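Long-range contacts in superoxide dismutase [Mn/Fe] (Aeropyrum pernix, PDB 3AK2), which catalyses the dismutation of superoxide to oxygen and hydrogen peroxide at a mononuclear metal centre that works with either manganese or iron: residues 3-7 and 43-48; 13-19 and 83-89; 122-128 and 179-184; 159-163 and 195-199. All coordinates share one frame. Numbering follows the deposited sequence.

Overall arrangement
From the N terminus, interaction 1 lays residues 3-7 on helix 25-54, closing the loop from 7 to 43, and interaction 2 closes that from 19 to 83, setting 13-19 on the segment that leaves the alpha-hairpin. The two cross, since their segments alternate (3-7, 13-19, 43-48, 83-89). Interactions 3 and 4 follow in the C-terminal alpha/beta domain and also cross: 122-128 joins helix 179-186, closing 128 to 179, while strand 159-165 meets helix 192-205, closing 163 to 195. The halves of the subunit are linked where interactions 2 and 4 touch, Asn85 OD1 lying 2.8 Å from Val163 N. Interactions 1 and 3 stand on opposite sides of the chain's centre, about 32 Å apart between centres.

Interaction 1: residues 3-7 and 43-48; sequences SFKRY and ANAALE
Residues 3-7 run as an extended, irregular arm (phi between -56 and -73°, psi 124 to 146° through Arg6) along one face of helix 25-54, where 43-48 form regular helical turns. Register is set by Phe4 over Leu47 (CA-CA 7.3 Å) and Arg6 over Asn44 (CA-CA 6.0 Å).

The polar link is bidentate. Asn44, in an m rotamer, presents its amide to the backbone of Tyr7: Tyr7 N donates to Asn44 OD1 (2.9 Å) and Asn44 ND2 donates to Tyr7 O (3.0 Å). Asparagine suits the place because one short side chain offers both a donor and an acceptor.

Apolar packing centres on Leu47. Phe4 (chi1 p) lays its ring flat on this residue, Leu47 CB sitting 3.5 Å from the ring centroid in a CH-pi contact, and Leu47 CD1 lies 3.5 Å from both Phe4 CD2 and Tyr7 CE1. Tyr7 CD1 meets Ala43 CB at 3.7 Å, the small methyl admitting the ring.

Within the arm, Arg6 NH1 bonds Ser3 OG (2.7 Å) and Phe4 O (2.9 Å), folding the Arg6 side chain back toward Ser3. Tyr7 OH reaches Asp136 and Arg143 of the second subunit.

The chemistry implies that an arm without regular secondary structure is fixed to the alpha-hairpin by hydrogen bonds between the Asn44 side-chain amide and its main chain and by aromatic packing, placing Tyr7 at the subunit interface.

Interaction 2: residues 13-19 and 83-89; sequences PYNYNAL and WPNMAPP
Two irregular segments face each other, each containing a type I beta turn: Asn15 to Ala18 (Ala18 N to Asn15 O, 3.1 Å) and Trp83 to Met86 (Met86 N to Trp83 O, 3.0 Å). Pro13 lies by Pro84 (CA-CA 6.2 Å) and Leu19 by Pro88 (CA-CA 5.0 Å).

Tyr14, with chi1 at 35° and chi2 at 73°, points its ring into the opposite segment, so that Tyr14 OH donates to Trp83 O at 2.7 Å. The ring edge meets Met86 O (3.3 Å from Tyr14 CE2); tyrosine thus combines apolar bulk with a hydroxyl for a turn carbonyl.

Met86 (m, t, m) brings its thioether end to Leu19, with Met86 CE 3.7 Å from Leu19 CD1, while Leu19 (m, t) sets CD2 3.5 Å from Ala87 C. The rigid proline rings offer compact apolar surfaces: Pro13 CD packs on Trp83 CB (3.9 Å) and Ala18 CB on Pro88 CG (3.9 Å).

Trp83 turns its indole away, about 6 Å from the manganese, NE1 bonding to His36 and the ring meeting the metal ligand His31 edge-to-face. The contact joins the segment before helix 25-54 to the loop after helix 62-82, beside the metal site of the Fe/Mn superoxide dismutase fold.

Interaction 3: residues 122-128 and 179-184; sequences AKTVEGV and RGSYVE
Ala122 and Lys123 end helix 111-123, and Thr124 (phi/psi -100/15°) is the first residue to leave helical geometry; Lys123 lies nearest Gly180 (CA-CA 5.8 Å) on helix 179-186. Ala122 sets its small CB 4.0 Å from Val183 CG2, close enough for the helices to pack. Lys123, m at chi1 and then extended (t, t, t), runs past Gly180 (Lys123 CE to Gly180 O, 3.6 Å) and forms a salt bridge from its NZ to Glu184 OE2 at 2.8 Å.

Lys123 O also opens a set of three carbonyls gathered round the edge of one guanidinium. Arg179, t, t, m along its chain, sends NH1 to Lys123 O (3.1 Å) and, beyond Thr124, to Val125 O (2.7 Å). Farther on, Gly127 O accepts from Arg179 NH2 at 2.8 Å; Gly127 has positive phi (75/-149°), a conformation easy for glycine. Arginine, with several planar donors, suits binding the last helical residue's carbonyl and two in the link that follows.

Arg179 NE is held by Tyr171. In the C-terminal domain of Fe/Mn superoxide dismutases, the contact ties the link between helix 111-123 and strand 129-136 to helix 179-186, with Ala122 and Val183 also resting on Ile164 of strand 159-165.

Interaction 4: residues 159-163 and 195-199; sequences VPILV and VEKRL
The hydrophobic core between sheet and C-terminal helix in the alpha/beta domain of Fe/Mn superoxide dismutases includes this buried contact. Strand 159-165 is broken by a classic beta bulge, Ile161 and Leu162 both facing Leu133 of the neighbouring strand, and Ile161 (phi/psi -112/-21°) lies by Arg198 on helix 192-205 (CA-CA 5.6 Å). At the bulge, Ile161 points its CA-to-CB bond toward the helix. Its branched chain (p, t) fills the space between helical turns: Ile161 CD1 touches Val195 CG1 at 3.9 Å and Leu199 CB at 4.1 Å, residues one turn apart, while Ile161 CG2 lies 3.9 Å from Arg198 CB. Leu162 (t, p) adds CD1 against Val195 CG2 at 3.8 Å.

No direct hydrogen bond joins the segments. Arg198 (m, t, t) instead passes its aliphatic stem by the strand, CD 3.4 Å from Ile161 O, and a water bridges its NH1 (2.8 Å) to Pro160 O (2.8 Å). Its charge is met by a salt bridge from NE to Asp194, and NH1 also bonds Tyr210 O of the second subunit.

Interaction 1: residues 3-7 and 43-48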
loop_
_atom_site.group_PDB
_atom_site.type_symbol
_atom_site.label_atom_id
_atom_site.label_comp_id
_atom_site.label_asym_id
_atom_site.label_seq_id
_atom_site.Cartn_x
_atom_site.Cartn_y
_atom_site.Cartn_z
ATOM N N SER A 3 -19.111 -4.388 -26.044
ATOM C CA SER A 3 -18.024 -5.086 -25.360
ATOM C C SER A 3 -16.747 -4.255 -25.392
ATOM O O SER A 3 -16.416 -3.648 -26.415
ATOM C CB SER A 3 -17.775 -6.457 -25.987
ATOM O OG SER A 3 -16.979 -7.256 -25.127
ATOM N N PHE A 4 -16.039 -4.232 -24.264
ATOM C CA PHE A 4 -14.826 -3.430 -24.116
ATOM C C PHE A 4 -13.782 -3.736 -25.180
ATOM O O PHE A 4 -13.664 -4.878 -25.643
ATOM C CB PHE A 4 -14.226 -3.591 -22.709
ATOM C CG PHE A 4 -13.579 -4.932 -22.454
ATOM C CD1 PHE A 4 -14.342 -6.033 -22.065
ATOM C CD2 PHE A 4 -12.199 -5.083 -22.573
ATOM C CE1 PHE A 4 -13.742 -7.267 -21.815
ATOM C CE2 PHE A 4 -11.587 -6.311 -22.325
ATOM C CZ PHE A 4 -12.361 -7.405 -21.945
ATOM N N LYS A 5 -13.037 -2.704 -25.569
ATOM C CA LYS A 5 -11.886 -2.888 -26.437
ATOM C C LYS A 5 -10.777 -3.524 -25.611
ATOM O O LYS A 5 -10.391 -3.004 -24.560
ATOM C CB LYS A 5 -11.425 -1.561 -27.051
ATOM C CG LYS A 5 -10.226 -1.701 -27.985
ATOM C CD LYS A 5 -9.931 -0.409 -28.732
ATOM C CE LYS A 5 -8.647 -0.515 -29.549
ATOM N NZ LYS A 5 -8.754 -1.477 -30.684
ATOM N N ARG A 6 -10.291 -4.662 -26.092
ATOM C CA ARG A 6 -9.261 -5.424 -25.402
ATOM C C ARG A 6 -7.915 -4.740 -25.506
ATOM O O ARG A 6 -7.582 -4.147 -26.538
ATOM C CB ARG A 6 -9.143 -6.829 -26.000
ATOM C CG ARG A 6 -9.992 -7.890 -25.323
ATOM C CD ARG A 6 -11.472 -7.672 -25.568
ATOM N NE ARG A 6 -12.274 -8.756 -25.009
ATOM C CZ ARG A 6 -13.598 -8.727 -24.896
ATOM N NH1 ARG A 6 -14.281 -7.659 -25.291
ATOM N NH2 ARG A 6 -14.239 -9.764 -24.372
ATOM N N TYR A 7 -7.142 -4.830 -24.427
ATOM C CA TYR A 7 -5.734 -4.456 -24.462
ATOM C C TYR A 7 -4.971 -5.516 -25.236
ATOM O O TYR A 7 -5.371 -6.681 -25.275
ATOM C CB TYR A 7 -5.187 -4.288 -23.039
ATOM C CG TYR A 7 -5.980 -3.259 -22.278
ATOM C CD1 TYR A 7 -6.867 -3.637 -21.275
ATOM C CD2 TYR A 7 -5.889 -1.907 -22.605
ATOM C CE1 TYR A 7 -7.622 -2.690 -20.597
ATOM C CE2 TYR A 7 -6.647 -0.960 -21.941
ATOM C CZ TYR A 7 -7.510 -1.355 -20.941
ATOM O OH TYR A 7 -8.267 -0.423 -20.273
ATOM N N ALA A 43 -5.496 -7.446 -17.241
ATOM C CA ALA A 43 -6.351 -6.279 -17.428
ATOM C C ALA A 43 -7.622 -6.674 -18.173
ATOM O O ALA A 43 -8.727 -6.288 -17.779
ATOM C CB ALA A 43 -5.599 -5.177 -18.165
ATOM N N ASN A 44 -7.464 -7.469 -19.227
ATOM C CA ASN A 44 -8.621 -7.982 -19.960
ATOM C C ASN A 44 -9.539 -8.860 -19.111
ATOM O O ASN A 44 -10.761 -8.749 -19.211
ATOM C CB ASN A 44 -8.178 -8.715 -21.230
ATOM C CG ASN A 44 -7.614 -7.771 -22.276
ATOM O OD1 ASN A 44 -7.965 -6.593 -22.311
ATOM N ND2 ASN A 44 -6.754 -8.288 -23.145
ATOM N N ALA A 45 -8.951 -9.714 -18.273
ATOM C CA ALA A 45 -9.725 -10.606 -17.410
ATOM C C ALA A 45 -10.576 -9.809 -16.423
ATOM O O ALA A 45 -11.724 -10.165 -16.154
ATOM C CB ALA A 45 -8.809 -11.578 -16.674
ATOM N N ALA A 46 -10.019 -8.727 -15.887
ATOM C CA ALA A 46 -10.778 -7.873 -14.976
ATOM C C ALA A 46 -11.955 -7.211 -15.684
ATOM O O ALA A 46 -13.064 -7.164 -15.151
ATOM C CB ALA A 46 -9.884 -6.831 -14.345
ATOM N N LEU A 47 -11.723 -6.713 -16.895
ATOM C CA LEU A 47 -12.798 -6.078 -17.651
ATOM C C LEU A 47 -13.879 -7.072 -18.066
ATOM O O LEU A 47 -15.053 -6.716 -18.146
ATOM C CB LEU A 47 -12.251 -5.302 -18.855
ATOM C CG LEU A 47 -11.472 -4.022 -18.511
ATOM C CD1 LEU A 47 -10.978 -3.355 -19.776
ATOM C CD2 LEU A 47 -12.297 -3.041 -17.683
ATOM N N GLU A 48 -13.487 -8.320 -18.313
ATOM C CA GLU A 48 -14.453 -9.371 -18.622
ATOM C C GLU A 48 -15.389 -9.632 -17.440
ATOM O O GLU A 48 -16.596 -9.827 -17.625
ATOM C CB GLU A 48 -13.738 -10.655 -19.024
ATOM C CG GLU A 48 -14.673 -11.765 -19.463
ATOM C CD GLU A 48 -13.938 -12.972 -19.998
ATOM O OE1 GLU A 48 -12.822 -13.261 -19.512
ATOM O OE2 GLU A 48 -14.484 -13.637 -20.905
#

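Interaction 2: residues 13-19 and 83-89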
loop_
_atom_site.group_PDB
_atom_site.type_symbol
_atom_site.label_atom_id
_atom_site.label_comp_id
_atom_site.label_asym_id
_atom_site.label_seq_id
_atom_site.Cartn_x
_atom_site.Cartn_y
_atom_site.Cartn_z
ATOM N N PRO A 13 10.055 -2.348 -30.118
ATOM C CA PRO A 13 10.550 -1.548 -31.245
ATOM C C PRO A 13 11.867 -2.063 -31.841
ATOM O O PRO A 13 12.393 -1.463 -32.778
ATOM C CB PRO A 13 10.769 -0.158 -30.623
ATOM C CG PRO A 13 10.208 -0.230 -29.219
ATOM C CD PRO A 13 10.281 -1.663 -28.833
ATOM N N TYR A 14 12.382 -3.160 -31.294
ATOM C CA TYR A 14 13.695 -3.710 -31.648
ATOM C C TYR A 14 13.678 -5.184 -31.267
ATOM O O TYR A 14 12.761 -5.637 -30.572
ATOM C CB TYR A 14 14.812 -2.973 -30.885
ATOM C CG TYR A 14 14.382 -2.577 -29.489
ATOM C CD1 TYR A 14 14.256 -3.535 -28.480
ATOM C CD2 TYR A 14 14.059 -1.257 -29.187
ATOM C CE1 TYR A 14 13.829 -3.186 -27.204
ATOM C CE2 TYR A 14 13.635 -0.896 -27.910
ATOM C CZ TYR A 14 13.521 -1.867 -26.928
ATOM O OH TYR A 14 13.094 -1.524 -25.666
ATOM N N ASN A 15 14.678 -5.935 -31.721
ATOM C CA ASN A 15 14.793 -7.349 -31.377
ATOM C C ASN A 15 15.186 -7.558 -29.913
ATOM O O ASN A 15 15.678 -6.635 -29.259
ATOM C CB ASN A 15 15.787 -8.050 -32.314
ATOM C CG ASN A 15 15.205 -8.337 -33.699
ATOM O OD1 ASN A 15 15.940 -8.710 -34.620
ATOM N ND2 ASN A 15 13.898 -8.176 -33.851
ATOM N N TYR A 16 14.975 -8.772 -29.406
ATOM C CA TYR A 16 15.244 -9.075 -27.998
ATOM C C TYR A 16 16.700 -8.859 -27.576
ATOM O O TYR A 16 16.964 -8.515 -26.424
ATOM C CB TYR A 16 14.784 -10.492 -27.636
ATOM C CG TYR A 16 13.279 -10.680 -27.639
ATOM C CD1 TYR A 16 12.450 -9.863 -26.867
ATOM C CD2 TYR A 16 12.684 -11.684 -28.400
ATOM C CE1 TYR A 16 11.065 -10.037 -26.865
ATOM C CE2 TYR A 16 11.299 -11.867 -28.401
ATOM C CZ TYR A 16 10.499 -11.040 -27.629
ATOM O OH TYR A 16 9.134 -11.209 -27.629
ATOM N N ASN A 17 17.643 -9.062 -28.496
ATOM C CA ASN A 17 19.065 -8.879 -28.180
ATOM C C ASN A 17 19.603 -7.479 -28.498
ATOM O O ASN A 17 20.804 -7.228 -28.377
ATOM C CB ASN A 17 19.922 -9.962 -28.856
ATOM C CG ASN A 17 20.004 -9.803 -30.368
ATOM O OD1 ASN A 17 19.357 -8.940 -30.964
ATOM N ND2 ASN A 17 20.813 -10.648 -30.996
ATOM N N ALA A 18 18.713 -6.569 -28.881
ATOM C CA ALA A 18 19.133 -5.263 -29.393
ATOM C C ALA A 18 19.655 -4.292 -28.335
ATOM O O ALA A 18 20.271 -3.285 -28.678
ATOM C CB ALA A 18 18.014 -4.622 -30.190
ATOM N N LEU A 19 19.412 -4.591 -27.060
ATOM C CA LEU A 19 19.864 -3.710 -25.978
ATOM C C LEU A 19 21.128 -4.205 -25.281
ATOM O O LEU A 19 21.564 -3.638 -24.274
ATOM C CB LEU A 19 18.740 -3.460 -24.966
ATOM C CG LEU A 19 17.447 -2.841 -25.509
ATOM C CD1 LEU A 19 16.539 -2.446 -24.356
ATOM C CD2 LEU A 19 17.691 -1.639 -26.421
ATOM N N TRP A 83 9.285 0.211 -23.191
ATOM C CA TRP A 83 10.008 -0.313 -24.355
ATOM C C TRP A 83 10.511 0.778 -25.320
ATOM O O TRP A 83 11.707 0.820 -25.611
ATOM C CB TRP A 83 9.214 -1.379 -25.115
ATOM C CG TRP A 83 8.572 -2.451 -24.287
ATOM C CD1 TRP A 83 7.256 -2.807 -24.310
ATOM C CD2 TRP A 83 9.213 -3.339 -23.355
ATOM N NE1 TRP A 83 7.029 -3.850 -23.445
ATOM C CE2 TRP A 83 8.212 -4.201 -22.852
ATOM C CE3 TRP A 83 10.533 -3.498 -22.907
ATOM C CZ2 TRP A 83 8.481 -5.193 -21.910
ATOM C CZ3 TRP A 83 10.797 -4.490 -21.968
ATOM C CH2 TRP A 83 9.774 -5.322 -21.482
ATOM N N PRO A 84 9.612 1.650 -25.829
ATOM C CA PRO A 84 10.101 2.718 -26.713
ATOM C C PRO A 84 10.934 3.794 -26.012
ATOM O O PRO A 84 11.622 4.570 -26.688
ATOM C CB PRO A 84 8.817 3.315 -27.293
ATOM C CG PRO A 84 7.763 3.016 -26.279
ATOM C CD PRO A 84 8.145 1.690 -25.686
ATOM N N ASN A 85 10.882 3.845 -24.680
ATOM C CA ASN A 85 11.796 4.682 -23.893
ATOM C C ASN A 85 13.249 4.234 -24.044
ATOM O O ASN A 85 14.160 4.938 -23.605
ATOM C CB ASN A 85 11.459 4.612 -22.399
ATOM C CG ASN A 85 10.429 5.646 -21.940
ATOM O OD1 ASN A 85 10.025 5.610 -20.779
ATOM N ND2 ASN A 85 10.023 6.567 -22.813
ATOM N N MET A 86 13.462 3.055 -24.627
ATOM C CA MET A 86 14.807 2.533 -24.854
ATOM C C MET A 86 15.052 2.336 -26.343
ATOM O O MET A 86 14.112 2.300 -27.136
ATOM C CB MET A 86 15.023 1.217 -24.102
ATOM C CG MET A 86 14.887 1.355 -22.594
ATOM S SD MET A 86 15.187 -0.157 -21.660
ATOM C CE MET A 86 13.792 -1.175 -22.160
ATOM N N ALA A 87 16.324 2.230 -26.712
ATOM C CA ALA A 87 16.722 1.994 -28.096
ATOM C C ALA A 87 18.107 1.368 -28.093
ATOM O O ALA A 87 18.858 1.550 -27.131
ATOM C CB ALA A 87 16.725 3.306 -28.884
ATOM N N PRO A 88 18.456 0.627 -29.166
ATOM C CA PRO A 88 19.794 0.045 -29.247
ATOM C C PRO A 88 20.863 1.120 -29.054
ATOM O O PRO A 88 20.684 2.246 -29.534
ATOM C CB PRO A 88 19.846 -0.513 -30.674
ATOM C CG PRO A 88 18.432 -0.791 -31.017
ATOM C CD PRO A 88 17.639 0.293 -30.347
ATOM N N PRO A 89 21.959 0.787 -28.344
ATOM C CA PRO A 89 23.020 1.768 -28.079
ATOM C C PRO A 89 23.442 2.496 -29.358
ATOM O O PRO A 89 23.643 1.859 -30.394
ATOM C CB PRO A 89 24.171 0.914 -27.543
ATOM C CG PRO A 89 23.528 -0.317 -27.007
ATOM C CD PRO A 89 22.260 -0.537 -27.767
#

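Interaction 3: residues 122-128 and 179-184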
loop_
_atom_site.group_PDB
_atom_site.type_symbol
_atom_site.label_atom_id
_atom_site.label_comp_id
_atom_site.label_asym_id
_atom_site.label_seq_id
_atom_site.Cartn_x
_atom_site.Cartn_y
_atom_site.Cartn_z
ATOM N N ALA A 122 15.320 5.703 -8.721
ATOM C CA ALA A 122 15.203 4.334 -9.232
ATOM C C ALA A 122 15.838 3.300 -8.300
ATOM O O ALA A 122 15.245 2.258 -8.012
ATOM C CB ALA A 122 15.815 4.240 -10.618
ATOM N N LYS A 123 17.044 3.596 -7.830
ATOM C CA LYS A 123 17.783 2.658 -6.994
ATOM C C LYS A 123 17.088 2.381 -5.668
ATOM O O LYS A 123 17.153 1.260 -5.150
ATOM C CB LYS A 123 19.208 3.159 -6.746
ATOM C CG LYS A 123 20.114 3.015 -7.956
ATOM C CD LYS A 123 21.482 3.620 -7.699
ATOM C CE LYS A 123 22.222 3.875 -9.003
ATOM N NZ LYS A 123 23.534 4.546 -8.770
ATOM N N THR A 124 16.418 3.396 -5.131
ATOM C CA THR A 124 15.862 3.305 -3.782
ATOM C C THR A 124 14.363 2.990 -3.730
ATOM O O THR A 124 13.731 3.156 -2.687
ATOM C CB THR A 124 16.165 4.573 -2.959
ATOM O OG1 THR A 124 15.544 5.712 -3.572
ATOM C CG2 THR A 124 17.687 4.797 -2.821
ATOM N N VAL A 125 13.794 2.530 -4.841
ATOM C CA VAL A 125 12.427 2.014 -4.805
ATOM C C VAL A 125 12.409 0.859 -3.808
ATOM O O VAL A 125 13.254 -0.037 -3.860
ATOM C CB VAL A 125 11.941 1.551 -6.192
ATOM C CG1 VAL A 125 10.620 0.810 -6.076
ATOM C CG2 VAL A 125 11.786 2.747 -7.123
ATOM N N GLU A 126 11.462 0.903 -2.879
ATOM C CA GLU A 126 11.366 -0.125 -1.861
ATOM C C GLU A 126 10.490 -1.263 -2.370
ATOM O O GLU A 126 9.314 -1.065 -2.666
ATOM C CB GLU A 126 10.794 0.466 -0.587
ATOM C CG GLU A 126 10.887 -0.463 0.591
ATOM C CD GLU A 126 10.409 0.201 1.846
ATOM O OE1 GLU A 126 11.267 0.567 2.680
ATOM O OE2 GLU A 126 9.177 0.373 1.985
ATOM N N GLY A 127 11.062 -2.459 -2.463
ATOM C CA GLY A 127 10.406 -3.554 -3.173
ATOM C C GLY A 127 10.523 -3.332 -4.669
ATOM O O GLY A 127 11.499 -2.755 -5.150
ATOM N N VAL A 128 9.529 -3.786 -5.414
ATOM C CA VAL A 128 9.562 -3.630 -6.858
ATOM C C VAL A 128 8.796 -2.374 -7.269
ATOM O O VAL A 128 7.907 -1.913 -6.547
ATOM C CB VAL A 128 9.029 -4.877 -7.574
ATOM C CG1 VAL A 128 9.940 -6.071 -7.294
ATOM C CG2 VAL A 128 7.595 -5.185 -7.160
ATOM N N ARG A 179 21.047 -3.920 -8.306
ATOM C CA ARG A 179 20.160 -2.997 -9.001
ATOM C C ARG A 179 20.880 -1.702 -9.387
ATOM O O ARG A 179 20.601 -1.122 -10.440
ATOM C CB ARG A 179 18.949 -2.674 -8.127
ATOM C CG ARG A 179 17.956 -1.739 -8.789
ATOM C CD ARG A 179 17.002 -1.180 -7.772
ATOM N NE ARG A 179 15.871 -2.067 -7.550
ATOM C CZ ARG A 179 14.914 -1.843 -6.655
ATOM N NH1 ARG A 179 14.968 -0.774 -5.872
ATOM N NH2 ARG A 179 13.912 -2.703 -6.542
ATOM N N GLY A 180 21.799 -1.254 -8.533
ATOM C CA GLY A 180 22.549 -0.021 -8.780
ATOM C C GLY A 180 23.300 -0.044 -10.101
ATOM O O GLY A 180 23.254 0.921 -10.873
ATOM N N SER A 181 23.982 -1.156 -10.365
ATOM C CA SER A 181 24.707 -1.328 -11.623
ATOM C C SER A 181 23.749 -1.364 -12.813
ATOM O O SER A 181 24.039 -0.794 -13.861
ATOM C CB SER A 181 25.563 -2.593 -11.588
ATOM O OG SER A 181 26.249 -2.772 -12.812
ATOM N N TYR A 182 22.599 -2.014 -12.640
ATOM C CA TYR A 182 21.570 -2.023 -13.677
ATOM C C TYR A 182 21.122 -0.614 -14.051
ATOM O O TYR A 182 21.077 -0.270 -15.233
ATOM C CB TYR A 182 20.373 -2.871 -13.246
ATOM C CG TYR A 182 19.090 -2.608 -14.006
ATOM C CD1 TYR A 182 18.977 -2.916 -15.363
ATOM C CD2 TYR A 182 17.978 -2.078 -13.355
ATOM C CE1 TYR A 182 17.793 -2.683 -16.058
ATOM C CE2 TYR A 182 16.785 -1.845 -14.037
ATOM C CZ TYR A 182 16.698 -2.157 -15.386
ATOM O OH TYR A 182 15.526 -1.941 -16.081
ATOM N N VAL A 183 20.798 0.194 -13.040
ATOM C CA VAL A 183 20.318 1.559 -13.260
ATOM C C VAL A 183 21.376 2.402 -13.972
ATOM O O VAL A 183 21.062 3.142 -14.907
ATOM C CB VAL A 183 19.888 2.225 -11.929
ATOM C CG1 VAL A 183 19.588 3.712 -12.117
ATOM C CG2 VAL A 183 18.681 1.499 -11.332
ATOM N N GLU A 184 22.628 2.274 -13.538
ATOM C CA GLU A 184 23.730 2.998 -14.165
ATOM C C GLU A 184 23.883 2.626 -15.642
ATOM O O GLU A 184 24.079 3.495 -16.496
ATOM C CB GLU A 184 25.040 2.756 -13.406
ATOM C CG GLU A 184 25.105 3.429 -12.032
ATOM C CD GLU A 184 25.019 4.948 -12.102
ATOM O OE1 GLU A 184 25.588 5.546 -13.041
ATOM O OE2 GLU A 184 24.387 5.546 -11.207
#

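Interaction 4: residues 159-163 and 195-199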
loop_
_atom_site.group_PDB
_atom_site.type_symbol
_atom_site.label_atom_id
_atom_site.label_comp_id
_atom_site.label_asym_id
_atom_site.label_seq_id
_atom_site.Cartn_x
_atom_site.Cartn_y
_atom_site.Cartn_z
ATOM N N VAL A 159 2.029 12.833 -16.201
ATOM C CA VAL A 159 2.159 12.044 -17.419
ATOM C C VAL A 159 3.577 11.485 -17.496
ATOM O O VAL A 159 4.512 12.253 -17.728
ATOM C CB VAL A 159 1.911 12.916 -18.670
ATOM C CG1 VAL A 159 2.079 12.091 -19.948
ATOM C CG2 VAL A 159 0.532 13.568 -18.614
ATOM N N PRO A 160 3.759 10.163 -17.299
ATOM C CA PRO A 160 5.105 9.602 -17.439
ATOM C C PRO A 160 5.648 9.779 -18.853
ATOM O O PRO A 160 4.976 9.422 -19.825
ATOM C CB PRO A 160 4.908 8.110 -17.118
ATOM C CG PRO A 160 3.645 8.049 -16.334
ATOM C CD PRO A 160 2.777 9.127 -16.927
ATOM N N ILE A 161 6.840 10.361 -18.959
ATOM C CA ILE A 161 7.513 10.492 -20.257
ATOM C C ILE A 161 8.777 9.637 -20.359
ATOM O O ILE A 161 9.233 9.321 -21.464
ATOM C CB ILE A 161 7.794 11.973 -20.649
ATOM C CG1 ILE A 161 8.783 12.644 -19.684
ATOM C CG2 ILE A 161 6.480 12.750 -20.754
ATOM C CD1 ILE A 161 9.319 13.994 -20.174
ATOM N N LEU A 162 9.331 9.268 -19.206
ATOM C CA LEU A 162 10.475 8.371 -19.133
ATOM C C LEU A 162 10.364 7.534 -17.868
ATOM O O LEU A 162 10.236 8.072 -16.770
ATOM C CB LEU A 162 11.795 9.152 -19.144
ATOM C CG LEU A 162 13.069 8.317 -18.965
ATOM C CD1 LEU A 162 13.258 7.291 -20.084
ATOM C CD2 LEU A 162 14.284 9.220 -18.877
ATOM N N VAL A 163 10.416 6.215 -18.032
ATOM C CA VAL A 163 10.286 5.298 -16.903
ATOM C C VAL A 163 11.403 4.265 -16.927
ATOM O O VAL A 163 11.865 3.863 -18.002
ATOM C CB VAL A 163 8.890 4.581 -16.861
ATOM C CG1 VAL A 163 7.744 5.594 -16.856
ATOM C CG2 VAL A 163 8.726 3.595 -18.013
ATOM N N VAL A 195 11.525 10.236 -25.601
ATOM C CA VAL A 195 11.209 11.107 -24.465
ATOM C C VAL A 195 10.827 12.513 -24.941
ATOM O O VAL A 195 9.854 13.091 -24.459
ATOM C CB VAL A 195 12.366 11.162 -23.432
ATOM C CG1 VAL A 195 11.992 12.045 -22.245
ATOM C CG2 VAL A 195 12.710 9.762 -22.939
ATOM N N GLU A 196 11.592 13.045 -25.895
ATOM C CA GLU A 196 11.313 14.357 -26.487
ATOM C C GLU A 196 9.932 14.405 -27.144
ATOM O O GLU A 196 9.179 15.364 -26.960
ATOM C CB GLU A 196 12.409 14.723 -27.498
ATOM C CG GLU A 196 12.277 16.111 -28.136
ATOM C CD GLU A 196 12.647 17.254 -27.200
ATOM O OE1 GLU A 196 13.237 17.002 -26.129
ATOM O OE2 GLU A 196 12.355 18.419 -27.546
ATOM N N LYS A 197 9.603 13.362 -27.901
ATOM C CA LYS A 197 8.299 13.277 -28.551
ATOM C C LYS A 197 7.154 13.197 -27.539
ATOM O O LYS A 197 6.100 13.804 -27.741
ATOM C CB LYS A 197 8.256 12.106 -29.531
ATOM C CG LYS A 197 9.017 12.379 -30.818
ATOM C CD LYS A 197 9.068 11.146 -31.706
ATOM C CE LYS A 197 9.558 11.485 -33.108
ATOM N NZ LYS A 197 10.879 12.181 -33.118
ATOM N N ARG A 198 7.376 12.470 -26.443
ATOM C CA ARG A 198 6.393 12.397 -25.359
ATOM C C ARG A 198 6.193 13.749 -24.681
ATOM O O ARG A 198 5.057 14.173 -24.446
ATOM C CB ARG A 198 6.777 11.319 -24.345
ATOM C CG ARG A 198 6.602 9.935 -24.917
ATOM C CD ARG A 198 6.989 8.812 -23.966
ATOM N NE ARG A 198 6.980 7.564 -24.722
ATOM C CZ ARG A 198 5.898 6.831 -24.971
ATOM N NH1 ARG A 198 4.714 7.179 -24.482
ATOM N NH2 ARG A 198 6.011 5.736 -25.709
ATOM N N LEU A 199 7.295 14.440 -24.398
ATOM C CA LEU A 199 7.213 15.774 -23.819
ATOM C C LEU A 199 6.475 16.748 -24.742
ATOM O O LEU A 199 5.657 17.543 -24.283
ATOM C CB LEU A 199 8.603 16.298 -23.464
ATOM C CG LEU A 199 8.651 17.706 -22.861
ATOM C CD1 LEU A 199 7.793 17.821 -21.609
ATOM C CD2 LEU A 199 10.072 18.107 -22.556
HETATM O O HOH W 1 3.951 8.968 -22.438
#